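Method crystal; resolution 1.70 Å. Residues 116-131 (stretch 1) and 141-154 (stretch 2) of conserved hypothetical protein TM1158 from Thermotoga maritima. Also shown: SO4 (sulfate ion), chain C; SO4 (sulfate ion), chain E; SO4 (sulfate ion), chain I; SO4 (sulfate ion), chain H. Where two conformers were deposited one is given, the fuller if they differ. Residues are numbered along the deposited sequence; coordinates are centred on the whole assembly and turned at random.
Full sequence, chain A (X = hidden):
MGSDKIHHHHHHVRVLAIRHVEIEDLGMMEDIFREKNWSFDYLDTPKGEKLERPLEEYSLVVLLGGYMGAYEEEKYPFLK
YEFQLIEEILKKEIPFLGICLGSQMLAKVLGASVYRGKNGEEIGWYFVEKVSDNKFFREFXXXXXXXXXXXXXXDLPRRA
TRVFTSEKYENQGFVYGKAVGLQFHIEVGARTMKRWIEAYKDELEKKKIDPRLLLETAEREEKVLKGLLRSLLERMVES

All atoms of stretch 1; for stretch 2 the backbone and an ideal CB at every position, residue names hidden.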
# COMPACT_ATOMS: atom_id res chain seq x y z
N ARG A 116 3.86 12.90 -11.69
CA ARG A 116 3.83 13.85 -10.57
C ARG A 116 2.44 14.47 -10.47
O ARG A 116 1.90 14.95 -11.47
CB ARG A 116 4.88 14.95 -10.74
CG ARG A 116 5.14 15.78 -9.46
CD ARG A 116 6.13 16.90 -9.64
NE ARG A 116 5.58 17.93 -10.52
CZ ARG A 116 4.82 18.96 -10.13
NH1 ARG A 116 4.50 19.14 -8.85
NH2 ARG A 116 4.37 19.83 -11.04
N GLY A 117 1.88 14.45 -9.26
CA GLY A 117 0.62 15.07 -9.01
C GLY A 117 0.64 16.56 -9.21
O GLY A 117 1.60 17.24 -8.82
N LYS A 118 -0.39 17.11 -9.84
CA LYS A 118 -0.42 18.54 -10.15
C LYS A 118 -1.17 19.37 -9.12
O LYS A 118 -1.28 20.58 -9.26
CB LYS A 118 -1.00 18.75 -11.56
CG LYS A 118 -0.23 17.97 -12.67
CD LYS A 118 1.31 18.23 -12.65
CE LYS A 118 2.06 17.58 -13.85
NZ LYS A 118 2.15 16.04 -13.80
N ASN A 119 -1.62 18.74 -8.04
CA ASN A 119 -2.35 19.41 -6.98
C ASN A 119 -1.62 19.36 -5.65
O ASN A 119 -2.26 19.38 -4.59
CB ASN A 119 -3.75 18.80 -6.83
CG ASN A 119 -4.68 19.17 -7.97
OD1 ASN A 119 -4.51 20.18 -8.63
ND2 ASN A 119 -5.69 18.34 -8.22
N GLY A 120 -0.30 19.30 -5.72
CA GLY A 120 0.55 19.25 -4.54
C GLY A 120 0.70 17.86 -3.94
O GLY A 120 -0.05 16.93 -4.27
N GLU A 121 1.70 17.72 -3.08
CA GLU A 121 1.89 16.47 -2.36
C GLU A 121 0.83 16.33 -1.26
O GLU A 121 0.31 17.33 -0.74
CB GLU A 121 3.25 16.43 -1.69
CG GLU A 121 4.44 16.35 -2.61
CD GLU A 121 5.73 16.20 -1.83
OE1 GLU A 121 6.44 15.17 -1.95
OE2 GLU A 121 6.02 17.10 -1.05
N GLU A 122 0.51 15.10 -0.93
CA GLU A 122 -0.31 14.79 0.22
C GLU A 122 0.60 14.15 1.26
O GLU A 122 1.07 13.02 1.08
CB GLU A 122 -1.44 13.85 -0.18
CG GLU A 122 -2.55 14.50 -1.01
CD GLU A 122 -3.72 13.56 -1.27
OE1 GLU A 122 -3.52 12.38 -1.67
OE2 GLU A 122 -4.89 13.99 -1.11
N ILE A 123 0.89 14.89 2.33
CA ILE A 123 1.68 14.36 3.42
C ILE A 123 0.91 14.70 4.68
O ILE A 123 0.79 15.86 5.07
CB ILE A 123 3.07 14.96 3.49
CG1 ILE A 123 3.84 14.69 2.19
CG2 ILE A 123 3.80 14.37 4.72
CD1 ILE A 123 5.20 15.36 2.13
N GLY A 124 0.32 13.67 5.28
CA GLY A 124 -0.54 13.89 6.43
C GLY A 124 -1.86 13.19 6.34
O GLY A 124 -2.01 12.25 5.59
N TRP A 125 -2.85 13.71 7.07
CA TRP A 125 -4.14 13.02 7.18
C TRP A 125 -5.17 13.71 6.29
O TRP A 125 -5.33 14.93 6.35
CB TRP A 125 -4.56 13.03 8.66
CG TRP A 125 -3.73 12.09 9.48
CD1 TRP A 125 -2.63 12.39 10.22
CD2 TRP A 125 -3.94 10.68 9.62
NE1 TRP A 125 -2.15 11.24 10.82
CE2 TRP A 125 -2.93 10.19 10.47
CE3 TRP A 125 -4.88 9.79 9.14
CZ2 TRP A 125 -2.84 8.86 10.83
CZ3 TRP A 125 -4.81 8.48 9.50
CH2 TRP A 125 -3.78 8.02 10.35
N TYR A 126 -5.81 12.93 5.41
CA TYR A 126 -6.70 13.46 4.39
C TYR A 126 -7.89 12.54 4.27
O TYR A 126 -7.79 11.36 4.53
CB TYR A 126 -6.02 13.54 3.00
CG TYR A 126 -4.82 14.48 2.88
CD1 TYR A 126 -3.59 14.15 3.40
CD2 TYR A 126 -4.92 15.69 2.21
CE1 TYR A 126 -2.54 14.99 3.31
CE2 TYR A 126 -3.83 16.54 2.09
CZ TYR A 126 -2.63 16.17 2.63
OH TYR A 126 -1.52 17.02 2.54
N PHE A 127 -9.00 13.08 3.80
CA PHE A 127 -10.13 12.24 3.36
C PHE A 127 -9.92 11.60 1.99
O PHE A 127 -9.39 12.22 1.06
CB PHE A 127 -11.41 13.08 3.32
CG PHE A 127 -11.97 13.43 4.69
CD1 PHE A 127 -12.36 12.45 5.55
CD2 PHE A 127 -12.12 14.74 5.08
CE1 PHE A 127 -12.90 12.74 6.81
CE2 PHE A 127 -12.63 15.03 6.35
CZ PHE A 127 -13.02 14.02 7.19
N VAL A 128 -10.44 10.38 1.85
CA VAL A 128 -10.70 9.72 0.60
C VAL A 128 -12.15 9.31 0.66
O VAL A 128 -12.74 9.13 1.73
CB VAL A 128 -9.83 8.47 0.35
CG1 VAL A 128 -8.37 8.91 0.13
CG2 VAL A 128 -9.94 7.44 1.44
N GLU A 129 -12.75 9.20 -0.51
CA GLU A 129 -14.14 8.83 -0.62
C GLU A 129 -14.27 7.52 -1.46
O GLU A 129 -13.57 7.29 -2.48
CB GLU A 129 -14.94 9.98 -1.26
CG GLU A 129 -14.85 11.32 -0.51
CD GLU A 129 -13.61 12.13 -0.77
OE1 GLU A 129 -13.11 12.15 -1.91
OE2 GLU A 129 -13.10 12.77 0.22
N LYS A 130 -15.15 6.66 -1.01
CA LYS A 130 -15.39 5.36 -1.60
C LYS A 130 -16.46 5.40 -2.67
O LYS A 130 -17.57 5.78 -2.42
CB LYS A 130 -15.69 4.31 -0.52
CG LYS A 130 -15.67 2.84 -1.04
CD LYS A 130 -16.05 1.78 -0.00
CE LYS A 130 -17.52 1.58 0.15
NZ LYS A 130 -17.85 0.39 1.00
N VAL A 131 -16.07 5.02 -3.89
CA VAL A 131 -16.89 5.21 -5.06
C VAL A 131 -17.25 3.88 -5.74
O VAL A 131 -17.63 3.84 -6.89
CB VAL A 131 -16.19 6.19 -6.04
CG1 VAL A 131 -16.01 7.54 -5.40
CG2 VAL A 131 -14.84 5.69 -6.52
N UNK A 141 -16.31 2.89 5.04
CA UNK A 141 -17.34 3.94 4.96
C UNK A 141 -17.20 4.77 3.68
O UNK A 141 -16.22 4.61 2.94
CB UNK A 141 -17.26 4.86 6.18
N UNK A 142 -18.19 5.62 3.42
CA UNK A 142 -18.20 6.47 2.24
C UNK A 142 -17.07 7.49 2.25
O UNK A 142 -16.55 7.85 1.18
CB UNK A 142 -19.55 7.19 2.13
N UNK A 143 -16.70 7.96 3.44
CA UNK A 143 -15.71 9.02 3.58
C UNK A 143 -14.82 8.68 4.76
O UNK A 143 -15.33 8.49 5.86
CB UNK A 143 -16.37 10.39 3.76
N UNK A 144 -13.52 8.57 4.51
CA UNK A 144 -12.58 7.93 5.46
C UNK A 144 -11.34 8.83 5.56
O UNK A 144 -10.76 9.22 4.53
CB UNK A 144 -12.20 6.52 5.01
N UNK A 145 -10.90 9.09 6.79
CA UNK A 145 -9.63 9.77 7.01
C UNK A 145 -8.50 8.77 7.00
O UNK A 145 -8.52 7.78 7.71
CB UNK A 145 -9.64 10.55 8.33
N UNK A 146 -7.53 9.03 6.13
CA UNK A 146 -6.40 8.13 5.92
C UNK A 146 -5.08 8.90 5.87
O UNK A 146 -5.03 10.16 5.75
CB UNK A 146 -6.59 7.33 4.63
N UNK A 147 -3.98 8.16 5.99
CA UNK A 147 -2.66 8.79 6.02
C UNK A 147 -1.98 8.72 4.62
O UNK A 147 -1.95 7.68 3.96
CB UNK A 147 -1.78 8.11 7.07
N UNK A 148 -1.48 9.85 4.19
CA UNK A 148 -0.89 10.01 2.85
C UNK A 148 0.53 10.46 2.97
O UNK A 148 0.89 11.29 3.84
CB UNK A 148 -1.68 11.01 2.00
N UNK A 149 1.36 9.95 2.08
CA UNK A 149 2.71 10.45 1.95
C UNK A 149 3.18 10.24 0.51
O UNK A 149 3.97 9.35 0.22
CB UNK A 149 3.65 9.76 2.94
N UNK A 150 2.70 11.08 -0.40
CA UNK A 150 2.98 10.86 -1.82
C UNK A 150 2.93 12.16 -2.59
O UNK A 150 2.15 13.05 -2.28
CB UNK A 150 1.99 9.86 -2.42
N UNK A 151 3.74 12.21 -3.64
CA UNK A 151 3.75 13.27 -4.61
C UNK A 151 3.31 12.82 -5.99
O UNK A 151 2.98 13.67 -6.80
CB UNK A 151 5.15 13.88 -4.69
N UNK A 152 3.35 11.53 -6.26
CA UNK A 152 2.97 11.01 -7.58
C UNK A 152 1.57 10.47 -7.51
O UNK A 152 1.03 10.12 -6.44
CB UNK A 152 3.94 9.93 -8.06
N UNK A 153 0.96 10.39 -8.68
CA UNK A 153 -0.33 9.73 -8.88
C UNK A 153 -0.34 8.94 -10.19
O UNK A 153 0.68 8.72 -10.80
CB UNK A 153 -1.46 10.76 -8.88
N UNK A 154 -1.51 8.46 -10.61
CA UNK A 154 -1.62 7.62 -11.77
C UNK A 154 -2.98 7.77 -12.42
O UNK A 154 -3.93 8.22 -11.80
CB UNK A 154 -1.36 6.16 -11.40
S SO4 C . 6.15 9.76 -4.41
O1 SO4 C . 6.47 10.87 -3.53
O2 SO4 C . 4.71 9.51 -4.63
O3 SO4 C . 6.68 8.58 -3.74
O4 SO4 C . 6.83 9.87 -5.72
S SO4 E . -15.41 16.12 9.86
O1 SO4 E . -16.19 16.87 10.82
O2 SO4 E . -16.05 14.86 9.61
O3 SO4 E . -14.05 15.90 10.32
O4 SO4 E . -15.24 16.94 8.69
S SO4 I . -21.17 5.12 6.17
O1 SO4 I . -20.48 5.25 7.44
O2 SO4 I . -22.50 5.77 6.18
O3 SO4 I . -21.35 3.71 5.87
O4 SO4 I . -20.30 5.57 5.16
S SO4 H . -15.00 11.74 13.70
O1 SO4 H . -15.33 11.98 15.11
O2 SO4 H . -15.42 10.40 13.32
O3 SO4 H . -13.56 11.82 13.37
O4 SO4 H . -15.81 12.65 12.91

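Position 141 precedes the strand, and its CA-to-CB bond points away from stretch 1. With phi at -81°, many residues would suit, proline included. It is Pro141, whose O lies 3.5 Å from Lys130 CB.

Position 142 also points away, into open space, so a polar residue is likely. Its backbone N donates to sulfate I O4 (2.7 Å) and its O accepts from Lys130 N (2.9 Å). The residue is Asp142. Water 5 bridges its OD2 to Lys130 O.

From 143 to 150 the chain runs antiparallel to stretch 1, and side chains alternate between two faces. Position 143 pairs with Glu129. The ideal CB is 4.9 Å from Phe127 CD1, and a sulfate lies beyond the ring. A long basic or flat side chain would suit. Arg143 is extended; its guanidinium stacks on Phe127, centres 3.9 Å apart. NH1 and NH2 donate to sulfate E O4 (3.0 Å) and O2 (2.9 Å).

Position 144 lies on the other face, beside Val128. An aliphatic residue would fit. Leu144 brings its CB to 4.2 Å from Val128 CG2.

Position 145 pairs with Phe127, its ideal CB 4.2 Å from CE1 of that ring. Two sulfates lie farther out, so a long basic chain is attractive, though other long residues could fit. Arg145 places the face of its guanidinium over Phe127 CE1. NH1 donates to sulfate H O3 (3.3 Å); the bond from NH2 to sulfate E O3 (2.9 Å) is weak.

Position 146 faces Val128, whose CG2 is 4.6 Å from the ideal CB. A small or branched apolar residue suits. Val146 CG2 packs 3.8 Å from Val128 CG1.

Position 147 pairs with Trp125, whose CH2 is 3.8 Å from the ideal CB. Any apolar or aromatic residue could use this surface. Phe147 sets its CB over the indole six-membered ring, 3.8 Å from the centroid. The phenyl ring is oblique to the five-membered ring.

Position 148 pairs with Gly124, which offers no side chain. Tyr126 CD1 is 3.9 Å from the ideal CB, and Glu122 is on the same face. Apolar or polar chains would suit. Gln148 CG lies 3.8 Å from Tyr126 CD1. Water 2 links its NE2 to Glu122 OE2 and Phe127 O.

Position 149 pairs with Ile123, its ideal CB 4.9 Å from CG2. A large apolar or aromatic group fits. Trp149 receives Ile123 CG2 over its six-membered ring, 3.9 Å from the centroid.

Position 150 pairs with Glu122, whose carboxylate invites a donor: histidine, lysine or arginine. His150 NE2 donates to Glu122 OE1 (2.7 Å), and His150 ND1 donates to the backbone O of position 152 (2.6 Å).

At position 151 the ideal CB would be a tight 3.3 Å from Glu121 OE1, but that side chain could shift and the backbone angles do not require glycine; glycine or a small residue would suit. Gly151 O accepts from Gly117 N (2.8 Å).

Position 152 points away; a polar residue suits. Asp152 OD1 approaches Arg116 CA (3.4 Å).

Position 153 points sideways near Gly117, tolerating modest residues. Thr153 CG2 is 4.1 Å from Gly117 CA.

Position 154 is out of reach of stretch 1, which sets no preference. It is Phe154.

Stretch 2, residues 141-154: PDRLRVFQWHGDTF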
# COMPACT_ATOMS: atom_id res chain seq x y z
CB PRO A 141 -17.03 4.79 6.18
CG PRO A 141 -15.57 4.74 6.28
CD PRO A 141 -15.23 3.27 5.96
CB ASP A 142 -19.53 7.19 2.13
CG ASP A 142 -20.67 6.27 1.77
OD1 ASP A 142 -21.83 6.69 1.94
OD2 ASP A 142 -20.47 5.11 1.32
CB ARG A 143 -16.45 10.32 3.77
CG ARG A 143 -15.70 11.65 4.02
CD ARG A 143 -16.74 12.70 4.31
NE ARG A 143 -16.32 14.06 4.63
CZ ARG A 143 -16.35 14.59 5.82
NH1 ARG A 143 -15.98 15.84 5.95
NH2 ARG A 143 -16.69 13.87 6.91
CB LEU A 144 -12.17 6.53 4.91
CG LEU A 144 -11.28 5.64 5.82
CD1 LEU A 144 -11.95 5.25 7.15
CD2 LEU A 144 -10.88 4.40 5.08
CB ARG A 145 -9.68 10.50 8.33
CG ARG A 145 -8.57 11.47 8.48
CD ARG A 145 -8.64 12.29 9.79
NE ARG A 145 -9.70 13.29 9.76
CZ ARG A 145 -10.86 13.23 10.41
NH1 ARG A 145 -11.16 12.19 11.20
NH2 ARG A 145 -11.71 14.24 10.32
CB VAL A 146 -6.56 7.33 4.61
CG1 VAL A 146 -7.83 6.54 4.62
CG2 VAL A 146 -6.45 8.24 3.39
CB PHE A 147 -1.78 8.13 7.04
CG PHE A 147 -0.42 8.72 7.17
CD1 PHE A 147 -0.25 10.03 7.59
CD2 PHE A 147 0.70 7.93 6.91
CE1 PHE A 147 1.07 10.55 7.73
CE2 PHE A 147 1.97 8.43 7.04
CZ PHE A 147 2.15 9.76 7.44
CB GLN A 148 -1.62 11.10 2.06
CG GLN A 148 -3.09 10.78 1.78
CD GLN A 148 -3.28 9.83 0.61
OE1 GLN A 148 -2.35 9.15 0.19
NE2 GLN A 148 -4.52 9.80 0.08
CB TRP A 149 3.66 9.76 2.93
CG TRP A 149 4.92 10.59 3.18
CD1 TRP A 149 5.72 11.18 2.25
CD2 TRP A 149 5.47 10.95 4.45
NE1 TRP A 149 6.73 11.88 2.87
CE2 TRP A 149 6.61 11.73 4.22
CE3 TRP A 149 5.11 10.69 5.77
CZ2 TRP A 149 7.39 12.24 5.26
CZ3 TRP A 149 5.89 11.18 6.79
CH2 TRP A 149 7.01 11.95 6.53
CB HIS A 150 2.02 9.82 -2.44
CG HIS A 150 0.65 10.36 -2.74
ND1 HIS A 150 0.28 10.77 -4.00
CD2 HIS A 150 -0.42 10.59 -1.94
CE1 HIS A 150 -0.96 11.24 -3.96
NE2 HIS A 150 -1.40 11.15 -2.71
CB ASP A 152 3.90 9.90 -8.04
CG ASP A 152 5.24 10.41 -8.60
OD1 ASP A 152 5.50 11.66 -8.65
OD2 ASP A 152 6.11 9.58 -8.98
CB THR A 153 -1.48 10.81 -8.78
OG1 THR A 153 -2.77 10.17 -8.70
CG2 THR A 153 -1.51 11.70 -9.96
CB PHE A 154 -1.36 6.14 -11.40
CG PHE A 154 -2.16 5.65 -10.21
CD1 PHE A 154 -1.65 5.73 -8.93
CD2 PHE A 154 -3.45 5.15 -10.39
CE1 PHE A 154 -2.44 5.34 -7.83
CE2 PHE A 154 -4.23 4.75 -9.31
CZ PHE A 154 -3.73 4.85 -8.03
O HOH W 1 2.80 16.46 -6.30
O HOH W 2 -6.59 11.92 0.04
O HOH W 3 -7.76 15.29 7.78
O HOH W 4 -13.73 6.08 1.94
O HOH W 5 -19.24 4.12 -0.86
O HOH W 6 -19.93 2.69 2.59
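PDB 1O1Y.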